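Local coordinates for protein beta-galactosidase (Geobacillus stearothermophilus, PDB 4OIF) that binds a zinc ion and probably catalyses the hydrolysis of terminal non-reducing beta-D-galactose residues in beta-D-galactosides, at residues 122-127 / 230-235; 131-136 / 236-241. All blocks are in the same frame, centred on the assembly; numbering follows the deposited sequence. Where two conformers were deposited one is given.

Contact 1: residues 122-127 / 230-235. With ZN (zinc ion), chain D.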
ATOM      1  N   HIS A 122     -17.573 -17.658 -10.582  1.00 13.01           N
ATOM      2  CA  HIS A 122     -18.143 -17.887 -11.900  1.00  9.93           C
ATOM      3  C   HIS A 122     -18.760 -16.617 -12.482  1.00 11.64           C
ATOM      4  O   HIS A 122     -19.215 -15.744 -11.744  1.00 10.65           O
ATOM      5  CB  HIS A 122     -19.217 -18.951 -11.804  1.00  9.01           C
ATOM      6  CG  HIS A 122     -20.359 -18.554 -10.920  1.00 18.54           C
ATOM      7  ND1 HIS A 122     -20.284 -18.595  -9.540  1.00 11.55           N
ATOM      8  CD2 HIS A 122     -21.596 -18.090 -11.220  1.00  7.30           C
ATOM      9  CE1 HIS A 122     -21.435 -18.191  -9.032  1.00 17.20           C
ATOM     10  NE2 HIS A 122     -22.248 -17.880 -10.028  1.00 14.63           N
ATOM     11  N   CYS A 123     -18.788 -16.530 -13.805  1.00  8.20           N
ATOM     12  CA  CYS A 123     -19.576 -15.520 -14.496  1.00  7.85           C
ATOM     13  C   CYS A 123     -21.058 -15.745 -14.187  1.00 14.14           C
ATOM     14  O   CYS A 123     -21.584 -16.833 -14.441  1.00 12.17           O
ATOM     15  CB  CYS A 123     -19.299 -15.583 -16.014  1.00 11.23           C
ATOM     16  SG  CYS A 123     -20.526 -14.750 -17.089  1.00 12.63           S
ATOM     17  N   PHE A 124     -21.747 -14.748 -13.643  1.00 17.07           N
ATOM     18  CA  PHE A 124     -23.129 -14.986 -13.251  1.00 10.03           C
ATOM     19  C   PHE A 124     -24.115 -14.872 -14.447  1.00 18.72           C
ATOM     20  O   PHE A 124     -25.326 -15.108 -14.290  1.00 14.97           O
ATOM     21  CB  PHE A 124     -23.580 -14.027 -12.128  1.00 11.14           C
ATOM     22  CG  PHE A 124     -23.203 -12.569 -12.336  1.00 16.91           C
ATOM     23  CD1 PHE A 124     -23.423 -11.958 -13.537  1.00 17.76           C
ATOM     24  CD2 PHE A 124     -22.816 -11.781 -11.244  1.00 22.67           C
ATOM     25  CE1 PHE A 124     -23.152 -10.631 -13.722  1.00 31.15           C
ATOM     26  CE2 PHE A 124     -22.525 -10.431 -11.392  1.00 22.75           C
ATOM     27  CZ  PHE A 124     -22.711  -9.844 -12.673  1.00 20.69           C
ATOM     28  N   THR A 125     -23.615 -14.544 -15.644  1.00 12.36           N
ATOM     29  CA  THR A 125     -24.496 -14.415 -16.818  1.00 11.75           C
ATOM     30  C   THR A 125     -24.458 -15.669 -17.703  1.00 10.45           C
ATOM     31  O   THR A 125     -25.476 -16.061 -18.270  1.00 12.92           O
ATOM     32  CB  THR A 125     -24.140 -13.172 -17.680  1.00 19.28           C
ATOM     33  OG1 THR A 125     -24.464 -11.964 -16.967  1.00 16.28           O
ATOM     34  CG2 THR A 125     -24.937 -13.165 -18.984  1.00  9.16           C
ATOM     35  N   SER A 126     -23.285 -16.295 -17.807  1.00  9.83           N
ATOM     36  CA  SER A 126     -23.074 -17.472 -18.671  1.00  9.17           C
ATOM     37  C   SER A 126     -24.244 -18.473 -18.708  1.00 13.19           C
ATOM     38  O   SER A 126     -24.680 -18.979 -17.665  1.00 14.45           O
ATOM     39  CB  SER A 126     -21.809 -18.203 -18.235  1.00  7.65           C
ATOM     40  OG  SER A 126     -21.806 -19.540 -18.698  1.00 10.63           O
ATOM     41  N   SER A 127     -24.761 -18.746 -19.902  1.00  6.51           N
ATOM     42  CA  SER A 127     -25.900 -19.649 -20.023  0.81 12.60           C
ATOM     43  C   SER A 127     -25.459 -21.079 -19.754  1.00 17.12           C
ATOM     44  O   SER A 127     -26.239 -21.907 -19.240  1.00 11.26           O
ATOM     45  CB  SER A 127     -26.551 -19.539 -21.403  0.81  9.22           C
ATOM     46  OG  SER A 127     -25.636 -19.848 -22.432  0.81  9.83           O
ATOM     47  N   ASP A 230     -29.025  -8.182  -8.523  1.00  3.32           N
ATOM     48  CA  ASP A 230     -30.100  -8.780  -9.303  1.00  4.40           C
ATOM     49  C   ASP A 230     -29.644  -9.989 -10.115  1.00  8.87           C
ATOM     50  O   ASP A 230     -30.326 -10.996 -10.160  1.00 12.33           O
ATOM     51  CB  ASP A 230     -30.726  -7.749 -10.237  1.00  7.53           C
ATOM     52  CG  ASP A 230     -31.731  -6.857  -9.530  1.00 14.28           C
ATOM     53  OD1 ASP A 230     -32.070  -7.154  -8.365  1.00 17.98           O
ATOM     54  OD2 ASP A 230     -32.184  -5.862 -10.138  1.00 14.54           O
ATOM     55  N   GLN A 231     -28.489  -9.894 -10.749  1.00  7.54           N
ATOM     56  CA  GLN A 231     -28.017 -10.960 -11.589  1.00  9.95           C
ATOM     57  C   GLN A 231     -27.585 -12.162 -10.748  1.00  8.58           C
ATOM     58  O   GLN A 231     -27.783 -13.328 -11.156  1.00  6.41           O
ATOM     59  CB  GLN A 231     -26.876 -10.454 -12.489  1.00  7.17           C
ATOM     60  CG  GLN A 231     -26.489 -11.423 -13.603  1.00  8.07           C
ATOM     61  CD  GLN A 231     -27.503 -11.579 -14.706  1.00 11.74           C
ATOM     62  OE1 GLN A 231     -28.709 -11.591 -14.475  1.00 21.30           O
ATOM     63  NE2 GLN A 231     -27.008 -11.719 -15.932  1.00 11.57           N
ATOM     64  N   THR A 232     -27.045 -11.881  -9.560  1.00  6.64           N
ATOM     65  CA  THR A 232     -26.740 -12.945  -8.599  1.00  7.19           C
ATOM     66  C   THR A 232     -28.020 -13.689  -8.170  1.00  8.46           C
ATOM     67  O   THR A 232     -28.082 -14.926  -8.215  1.00  5.64           O
ATOM     68  CB  THR A 232     -26.021 -12.377  -7.361  1.00  3.82           C
ATOM     69  OG1 THR A 232     -24.738 -11.893  -7.750  1.00  6.68           O
ATOM     70  CG2 THR A 232     -25.836 -13.431  -6.297  1.00  5.41           C
ATOM     71  N   ILE A 233     -29.049 -12.928  -7.794  1.00  9.35           N
ATOM     72  CA  ILE A 233     -30.327 -13.513  -7.396  1.00  8.57           C
ATOM     73  C   ILE A 233     -30.963 -14.317  -8.531  1.00  8.61           C
ATOM     74  O   ILE A 233     -31.439 -15.431  -8.320  1.00  8.33           O
ATOM     75  CB  ILE A 233     -31.311 -12.450  -6.933  1.00 10.89           C
ATOM     76  CG1 ILE A 233     -30.780 -11.767  -5.678  1.00 10.24           C
ATOM     77  CG2 ILE A 233     -32.672 -13.072  -6.651  1.00 11.16           C
ATOM     78  CD1 ILE A 233     -31.762 -10.745  -5.075  1.00  7.31           C
ATOM     79  N   SER A 234     -30.943 -13.763  -9.737  1.00  5.75           N
ATOM     80  CA  SER A 234     -31.399 -14.476 -10.932  1.00  9.45           C
ATOM     81  C   SER A 234     -30.664 -15.822 -11.109  1.00 14.12           C
ATOM     82  O   SER A 234     -31.300 -16.852 -11.426  1.00  7.92           O
ATOM     83  CB  SER A 234     -31.219 -13.590 -12.171  1.00  7.74           C
ATOM     84  OG  SER A 234     -31.215 -14.344 -13.374  1.00  6.45           O
ATOM     85  N   PHE A 235     -29.343 -15.815 -10.892  1.00  5.62           N
ATOM     86  CA  PHE A 235     -28.571 -17.057 -10.940  1.00  6.28           C
ATOM     87  C   PHE A 235     -29.077 -18.042  -9.904  1.00 11.67           C
ATOM     88  O   PHE A 235     -29.208 -19.242 -10.175  1.00  8.96           O
ATOM     89  CB  PHE A 235     -27.083 -16.798 -10.711  1.00  9.31           C
ATOM     90  CG  PHE A 235     -26.209 -18.014 -10.913  1.00 11.82           C
ATOM     91  CD1 PHE A 235     -26.034 -18.945  -9.894  1.00  6.53           C
ATOM     92  CD2 PHE A 235     -25.542 -18.216 -12.119  1.00  8.32           C
ATOM     93  CE1 PHE A 235     -25.225 -20.072 -10.082  1.00  6.26           C
ATOM     94  CE2 PHE A 235     -24.725 -19.334 -12.311  1.00  9.15           C
ATOM     95  CZ  PHE A 235     -24.571 -20.266 -11.287  1.00  7.55           C
TER
HETATM   96 ZN    ZN D 701     -19.778 -12.420 -17.184  1.00 13.00          ZN

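Contact 2: residues 131-136 / 236-241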
ATOM      1  N   GLU A 131     -27.050 -23.511 -16.929  1.00 12.44           N
ATOM      2  CA  GLU A 131     -27.571 -24.821 -17.316  1.00 12.44           C
ATOM      3  C   GLU A 131     -26.902 -26.006 -16.600  1.00 10.42           C
ATOM      4  O   GLU A 131     -27.592 -26.925 -16.152  1.00 11.57           O
ATOM      5  CB  GLU A 131     -27.462 -24.995 -18.831  1.00  8.00           C
ATOM      6  CG  GLU A 131     -28.496 -24.162 -19.587  1.00 31.72           C
ATOM      7  CD  GLU A 131     -28.287 -24.145 -21.097  1.00 41.51           C
ATOM      8  OE1 GLU A 131     -27.556 -25.021 -21.616  1.00 29.22           O
ATOM      9  OE2 GLU A 131     -28.858 -23.246 -21.761  1.00 33.98           O
ATOM     10  N   LYS A 132     -25.579 -25.994 -16.482  1.00  6.47           N
ATOM     11  CA  LYS A 132     -24.895 -27.105 -15.833  0.63  7.91           C
ATOM     12  C   LYS A 132     -25.200 -27.149 -14.330  1.00 11.24           C
ATOM     13  O   LYS A 132     -25.436 -28.248 -13.771  1.00 10.05           O
ATOM     14  CB  LYS A 132     -23.391 -27.024 -16.084  0.63 10.46           C
ATOM     15  CG  LYS A 132     -23.004 -27.212 -17.556  0.63 11.40           C
ATOM     16  CD  LYS A 132     -22.163 -28.465 -17.770  0.63 15.47           C
ATOM     17  CE  LYS A 132     -21.928 -28.743 -19.256  0.63 20.46           C
ATOM     18  NZ  LYS A 132     -23.161 -29.194 -19.993  0.63 13.62           N
ATOM     19  N   THR A 133     -25.237 -25.981 -13.684  1.00  8.11           N
ATOM     20  CA  THR A 133     -25.557 -25.966 -12.265  1.00  7.25           C
ATOM     21  C   THR A 133     -27.017 -26.357 -12.059  1.00  8.36           C
ATOM     22  O   THR A 133     -27.330 -27.156 -11.170  1.00  8.35           O
ATOM     23  CB  THR A 133     -25.280 -24.598 -11.611  1.00  7.24           C
ATOM     24  OG1 THR A 133     -26.049 -23.585 -12.262  1.00 11.41           O
ATOM     25  CG2 THR A 133     -23.796 -24.253 -11.697  1.00  6.01           C
ATOM     26  N   GLN A 134     -27.920 -25.823 -12.879  1.00  9.96           N
ATOM     27  CA  GLN A 134     -29.304 -26.244 -12.726  1.00  5.49           C
ATOM     28  C   GLN A 134     -29.454 -27.749 -12.923  1.00  7.23           C
ATOM     29  O   GLN A 134     -30.215 -28.394 -12.215  1.00 10.30           O
ATOM     30  CB  GLN A 134     -30.230 -25.517 -13.685  1.00 10.64           C
ATOM     31  CG  GLN A 134     -31.690 -25.716 -13.293  1.00 16.14           C
ATOM     32  CD  GLN A 134     -32.675 -25.221 -14.327  1.00 10.60           C
ATOM     33  OE1 GLN A 134     -33.111 -25.976 -15.195  1.00 14.45           O
ATOM     34  NE2 GLN A 134     -33.053 -23.955 -14.222  1.00  7.60           N
ATOM     35  N   HIS A 135     -28.712 -28.317 -13.868  1.00 11.59           N
ATOM     36  CA  HIS A 135     -28.856 -29.740 -14.163  1.00  8.59           C
ATOM     37  C   HIS A 135     -28.338 -30.633 -13.033  1.00 10.09           C
ATOM     38  O   HIS A 135     -29.005 -31.595 -12.618  1.00  7.06           O
ATOM     39  CB  HIS A 135     -28.137 -30.097 -15.456  1.00  9.69           C
ATOM     40  CG  HIS A 135     -28.251 -31.545 -15.814  1.00 15.16           C
ATOM     41  ND1 HIS A 135     -29.465 -32.161 -16.036  1.00 15.15           N
ATOM     42  CD2 HIS A 135     -27.309 -32.510 -15.948  1.00 12.91           C
ATOM     43  CE1 HIS A 135     -29.265 -33.437 -16.309  1.00 18.45           C
ATOM     44  NE2 HIS A 135     -27.965 -33.674 -16.266  1.00 18.52           N
ATOM     45  N   ILE A 136     -27.144 -30.338 -12.533  1.00  7.76           N
ATOM     46  CA  ILE A 136     -26.672 -31.144 -11.423  1.00  5.53           C
ATOM     47  C   ILE A 136     -27.568 -30.932 -10.178  1.00  8.24           C
ATOM     48  O   ILE A 136     -27.813 -31.867  -9.405  1.00 11.01           O
ATOM     49  CB  ILE A 136     -25.200 -30.859 -11.113  1.00  9.21           C
ATOM     50  CG1 ILE A 136     -24.657 -31.926 -10.167  1.00 10.03           C
ATOM     51  CG2 ILE A 136     -24.999 -29.455 -10.563  1.00  5.88           C
ATOM     52  CD1 ILE A 136     -23.160 -31.984 -10.159  1.00 12.87           C
ATOM     53  N   PHE A 236     -29.337 -17.529  -8.706  1.00 11.13           N
ATOM     54  CA  PHE A 236     -29.867 -18.350  -7.623  1.00  8.00           C
ATOM     55  C   PHE A 236     -31.213 -19.015  -7.985  1.00  7.35           C
ATOM     56  O   PHE A 236     -31.432 -20.200  -7.725  1.00  9.92           O
ATOM     57  CB  PHE A 236     -30.023 -17.491  -6.367  1.00  6.19           C
ATOM     58  CG  PHE A 236     -30.938 -18.074  -5.335  1.00  7.33           C
ATOM     59  CD1 PHE A 236     -30.452 -18.949  -4.371  1.00 15.07           C
ATOM     60  CD2 PHE A 236     -32.286 -17.737  -5.311  1.00 10.23           C
ATOM     61  CE1 PHE A 236     -31.294 -19.492  -3.407  1.00 11.85           C
ATOM     62  CE2 PHE A 236     -33.137 -18.276  -4.349  1.00 12.66           C
ATOM     63  CZ  PHE A 236     -32.641 -19.157  -3.396  1.00  8.12           C
ATOM     64  N   GLU A 237     -32.113 -18.227  -8.556  1.00  4.44           N
ATOM     65  CA  GLU A 237     -33.439 -18.687  -8.919  1.00  8.17           C
ATOM     66  C   GLU A 237     -33.302 -19.783  -9.948  1.00  7.91           C
ATOM     67  O   GLU A 237     -33.965 -20.848  -9.880  1.00  9.69           O
ATOM     68  CB  GLU A 237     -34.274 -17.523  -9.459  1.00  5.60           C
ATOM     69  CG  GLU A 237     -34.721 -16.545  -8.384  1.00  7.67           C
ATOM     70  CD  GLU A 237     -35.789 -17.150  -7.469  1.00 26.29           C
ATOM     71  OE1 GLU A 237     -36.428 -18.136  -7.914  1.00 17.52           O
ATOM     72  OE2 GLU A 237     -35.995 -16.649  -6.326  1.00 11.68           O
ATOM     73  N   ASN A 238     -32.398 -19.528 -10.887  1.00  7.51           N
ATOM     74  CA  ASN A 238     -32.097 -20.536 -11.869  1.00 12.48           C
ATOM     75  C   ASN A 238     -31.636 -21.829 -11.227  1.00  9.57           C
ATOM     76  O   ASN A 238     -32.068 -22.911 -11.635  1.00  6.71           O
ATOM     77  CB  ASN A 238     -31.038 -20.068 -12.847  1.00  9.79           C
ATOM     78  CG  ASN A 238     -30.815 -21.072 -13.937  1.00  8.66           C
ATOM     79  OD1 ASN A 238     -31.611 -21.151 -14.866  1.00 14.25           O
ATOM     80  ND2 ASN A 238     -29.750 -21.864 -13.825  1.00  6.87           N
ATOM     81  N   GLU A 239     -30.748 -21.711 -10.239  1.00 11.42           N
ATOM     82  CA  GLU A 239     -30.284 -22.875  -9.479  1.00 11.36           C
ATOM     83  C   GLU A 239     -31.456 -23.637  -8.871  1.00  9.89           C
ATOM     84  O   GLU A 239     -31.517 -24.856  -8.959  1.00  7.51           O
ATOM     85  CB  GLU A 239     -29.323 -22.474  -8.352  1.00  6.55           C
ATOM     86  CG  GLU A 239     -27.877 -22.276  -8.761  1.00  7.57           C
ATOM     87  CD  GLU A 239     -26.910 -22.792  -7.709  1.00  9.01           C
ATOM     88  OE1 GLU A 239     -26.113 -21.997  -7.171  1.00  5.82           O
ATOM     89  OE2 GLU A 239     -26.960 -23.999  -7.406  1.00 11.28           O
ATOM     90  N   ILE A 240     -32.382 -22.918  -8.248  1.00  5.87           N
ATOM     91  CA  ILE A 240     -33.367 -23.585  -7.417  1.00  9.15           C
ATOM     92  C   ILE A 240     -34.603 -24.058  -8.157  1.00 16.27           C
ATOM     93  O   ILE A 240     -35.458 -24.694  -7.545  1.00 10.68           O
ATOM     94  CB  ILE A 240     -33.839 -22.694  -6.283  1.00  7.25           C
ATOM     95  CG1 ILE A 240     -34.652 -21.525  -6.846  1.00 12.19           C
ATOM     96  CG2 ILE A 240     -32.645 -22.236  -5.438  1.00 11.02           C
ATOM     97  CD1 ILE A 240     -35.307 -20.638  -5.790  1.00  5.39           C
ATOM     98  N   VAL A 241     -34.727 -23.750  -9.448  1.00 12.02           N
ATOM     99  CA  VAL A 241     -35.885 -24.295 -10.180  1.00 19.12           C
ATOM    100  C   VAL A 241     -36.215 -25.792  -9.882  1.00 14.19           C
ATOM    101  O   VAL A 241     -37.345 -26.116  -9.471  1.00 12.98           O
ATOM    102  CB  VAL A 241     -35.719 -24.111 -11.702  1.00 13.47           C
ATOM    103  CG1 VAL A 241     -36.708 -25.001 -12.454  1.00 10.01           C
ATOM    104  CG2 VAL A 241     -35.923 -22.655 -12.065  1.00  8.37           C
TER
HETATM  105  O   HOH W   1     -27.835 -21.404 -12.131  1.00  6.23           O

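Contact 1: residues 122-127 / 230-235
Cys123 SG sits 2.4 Å from the zinc and shares it with Cys163, Cys165 and Cys168. The same sulfur accepts two backbone N-H groups of the following turn: Ser126 N donates to Cys123 SG at 3.2 Å and Thr125 N more weakly, which would probably stabilise the thiolate. That turn carries Phe124 and Thr125 to helix 218-246. Gln231 meets both, its CG anti to the backbone N (chi1 -169°) and its chain bent at chi2. Gln231 CB lies over one face of the Phe124 ring in a CH-pi contact, 4.0 Å from the centroid, and Gln231 NE2 donates in its amide plane to Thr125 OG1 at 2.8 Å. The four-cysteine zinc site lies in the GH42 TIM-barrel region, and this hydrogen bond ties its loop to helix 218-246. An alanine in place of Gln231 would remove CG and the amide and probably loosen the loop by losing that bond and part of the cover over Phe124. Beside this pair, His122 and Phe235 reach tip to tip, His122 NE2 3.5 Å above the Phe235 ring centre, the planes oblique at 41°. Arg130 hydrogen-bonds Phe124 O and Ser234 OG, while Ser126 OG caps helix 127-144 at Tyr129 N.

Contact 2: residues 131-136 / 236-241
Helices 127-144 and 218-246 lie side by side here, running roughly the same way, with the axes of segments 131-136 and 236-241 7.9 Å apart and crossing at -34°. Each leads into a strand of the TIM barrel, 150-154 and 252-259, and those strands pair in parallel, so the contact joins neighbouring helices of the barrel's outer layer. Gln134 does most of the bridging. Its CB lies 3.7 Å from Asn238 ND2, and CG, anti to the backbone N (chi1 -166°), comes up against the backbone oxygen of Asn238 at 3.3 Å. The chain stays extended beyond CG, which brings CD past that same oxygen and lets NE2 arrive at the tip. There Gln134 NE2 donates to Asn238 O at 3.0 Å, close to its own amide plane and on a lone pair in the carbonyl plane, with an N-H...O angle of 156°. The side-chain OD1 of Asn238 is also near NE2, but the angle is too poor for a bond. Val241 packs beside the same amide, its CB 3.7 Å from Gln134 NE2.

Deeper in, a water donates to Thr133 OG1 and accepts from Asn238 ND2 at 2.6 Å. Thr133 OG1 is also hydrogen-bonded to Tyr129 O of its own helix. Beside it, Glu239 leans its CG toward Thr133, while its carboxylate turns inward to Ser90, Thr88, Tyr159 and Asn137. With amides, a hydroxyl and a water doing the joining, the two helices are held together here by neutral polar groups, and the buried carboxylate of Glu239, hydrogen-bonded to three hydroxyls and an amide, is probably stabilised as the ion.

Both contacts use helix 218-246 and set it against the chain just before and along helix 127-144, and contact 2 takes the next six residues of helix 218-246. They touch where Phe235 CZ of contact 1 comes within 3.8 Å of Thr133 OG1 of contact 2, and their centres are 11 Å apart. Contact 1 is the more buried: aromatic rings and one amide make the interface, on a loop that the zinc site shapes. Contact 2 lies partly at the surface, where a glutamine amide, an asparagine and a water replace rings. The partner of helix 218-246 is an irregular loop in contact 1 and a second helix in contact 2.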